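Local coordinates for acetylornithine aminotransferase (Aquifex aeolicus, PDB 2EH6), which catalyses the pyridoxal-phosphate-dependent transfer of an amino group from N(2)-acetyl-L-ornithine to 2-oxoglutarate, a step of arginine biosynthesis, at residues L243-I249 with L276-G281. Sequence-based numbering, arbitrary orientation.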
loop_
_atom_site.group_PDB
_atom_site.type_symbol
_atom_site.label_atom_id
_atom_site.label_comp_id
_atom_site.label_asym_id
_atom_site.label_seq_id
_atom_site.Cartn_x
_atom_site.Cartn_y
_atom_site.Cartn_z
ATOM N N LEU A 243 -6.724 5.463 -10.965
ATOM C CA LEU A 243 -6.869 6.761 -10.307
ATOM C C LEU A 243 -5.584 7.586 -10.299
ATOM O O LEU A 243 -5.624 8.818 -10.391
ATOM C CB LEU A 243 -7.336 6.550 -8.866
ATOM C CG LEU A 243 -7.403 7.768 -7.942
ATOM C CD1 LEU A 243 -8.349 8.823 -8.517
ATOM C CD2 LEU A 243 -7.892 7.314 -6.575
ATOM N N GLY A 244 -4.444 6.908 -10.187
ATOM C CA GLY A 244 -3.175 7.604 -10.148
ATOM C C GLY A 244 -2.429 7.662 -11.472
ATOM O O GLY A 244 -1.340 8.217 -11.533
ATOM N N GLY A 245 -3.004 7.086 -12.521
ATOM C CA GLY A 245 -2.366 7.104 -13.831
ATOM C C GLY A 245 -0.962 6.518 -13.876
ATOM O O GLY A 245 -0.204 6.767 -14.820
ATOM N N GLY A 246 -0.612 5.730 -12.864
ATOM C CA GLY A 246 0.715 5.139 -12.819
ATOM C C GLY A 246 1.352 5.327 -11.461
ATOM O O GLY A 246 2.209 4.541 -11.056
ATOM N N VAL A 247 0.952 6.385 -10.760
ATOM C CA VAL A 247 1.473 6.655 -9.421
ATOM C C VAL A 247 0.606 5.864 -8.426
ATOM O O VAL A 247 -0.625 5.876 -8.530
ATOM C CB VAL A 247 1.389 8.164 -9.098
ATOM C CG1 VAL A 247 1.891 8.433 -7.677
ATOM C CG2 VAL A 247 2.219 8.958 -10.114
ATOM N N PRO A 248 1.230 5.157 -7.460
ATOM C CA PRO A 248 0.451 4.380 -6.487
ATOM C C PRO A 248 -0.497 5.235 -5.662
ATOM O O PRO A 248 -0.095 6.238 -5.076
ATOM C CB PRO A 248 1.520 3.736 -5.609
ATOM C CG PRO A 248 2.730 3.659 -6.538
ATOM C CD PRO A 248 2.677 4.988 -7.228
ATOM N N ILE A 249 -1.759 4.831 -5.620
ATOM C CA ILE A 249 -2.760 5.557 -4.850
ATOM C C ILE A 249 -3.977 4.666 -4.676
ATOM O O ILE A 249 -4.241 3.781 -5.487
ATOM C CB ILE A 249 -3.173 6.878 -5.561
ATOM C CG1 ILE A 249 -4.073 7.717 -4.642
ATOM C CG2 ILE A 249 -3.891 6.564 -6.869
ATOM C CD1 ILE A 249 -4.367 9.130 -5.178
ATOM N N LEU A 276 2.343 13.799 -4.041
ATOM C CA LEU A 276 2.666 13.284 -5.367
ATOM C C LEU A 276 1.496 12.470 -5.922
ATOM O O LEU A 276 1.089 12.643 -7.072
ATOM C CB LEU A 276 3.926 12.419 -5.305
ATOM C CG LEU A 276 4.509 12.022 -6.665
ATOM C CD1 LEU A 276 5.008 13.269 -7.380
ATOM C CD2 LEU A 276 5.642 11.030 -6.473
ATOM N N ALA A 277 0.953 11.585 -5.096
ATOM C CA ALA A 277 -0.176 10.754 -5.494
ATOM C C ALA A 277 -1.406 11.615 -5.781
ATOM O O ALA A 277 -2.141 11.381 -6.748
ATOM C CB ALA A 277 -0.494 9.749 -4.383
ATOM N N CYS A 278 -1.637 12.610 -4.938
ATOM C CA CYS A 278 -2.792 13.480 -5.119
ATOM C C CYS A 278 -2.675 14.365 -6.356
ATOM O O CYS A 278 -3.672 14.666 -7.003
ATOM C CB CYS A 278 -3.014 14.325 -3.865
ATOM S SG CYS A 278 -3.625 13.355 -2.439
ATOM N N ARG A 279 -1.458 14.777 -6.695
ATOM C CA ARG A 279 -1.263 15.611 -7.879
ATOM C C ARG A 279 -1.610 14.757 -9.100
ATOM O O ARG A 279 -2.239 15.225 -10.052
ATOM C CB ARG A 279 0.193 16.085 -7.948
ATOM C CG ARG A 279 0.503 17.107 -9.044
ATOM C CD ARG A 279 -0.103 18.483 -8.758
ATOM N NE ARG A 279 0.280 19.467 -9.773
ATOM C CZ ARG A 279 1.386 20.213 -9.736
ATOM N NH1 ARG A 279 2.243 20.111 -8.726
ATOM N NH2 ARG A 279 1.642 21.064 -10.723
ATOM N N ALA A 280 -1.209 13.490 -9.062
ATOM C CA ALA A 280 -1.489 12.574 -10.157
ATOM C C ALA A 280 -2.989 12.353 -10.280
ATOM O O ALA A 280 -3.561 12.470 -11.370
ATOM C CB ALA A 280 -0.782 11.242 -9.921
ATOM N N GLY A 281 -3.623 12.033 -9.154
ATOM C CA GLY A 281 -5.054 11.793 -9.154
ATOM C C GLY A 281 -5.848 12.992 -9.639
ATOM O O GLY A 281 -6.849 12.837 -10.332
#
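L276 opens the contact, with V247 CG1 loosely approaching its backbone O near the start of helix 275-308. The partner is the glycine-rich connection between strands 236-239 and 250-255 of the large domain's central seven-stranded sheet, in the fold type I architecture of class-III aminotransferases. L243 comes two residues after K241, the lysine that carries pyridoxal phosphate, though not attached in this model. A type I' turn from G244 to V247 is closed by the 3.0 Å hydrogen bond from V247 N to G244 O. The L276 side chain packs against L276 of the second subunit, at the dimer interface.

A277 sits among three loop residues. V247 CG1, anti to the backbone N, comes within 3.8 Å of A277 CA, while A277 CB rests 3.6 Å from P248 O. I249 reaches toward the helix with an extended chain (chi1 -172°, chi2 172°), taking its CD1 to 3.5 Å from A277 O, which already accepts the hydrogen bond from G281 N.

One turn on, A280 CB meets the other methyl of V247, CG2, at 3.8 Å and touches G244 O; L53 packs on both V247 and A280.

G281 has no side chain, and its CA lies 4.7 Å from G244 CA. L243 O, buried without a conventional hydrogen-bond partner, receives a CA-H...O contact from G281 CA at 3.3 Å, with 154° at the hydrogen.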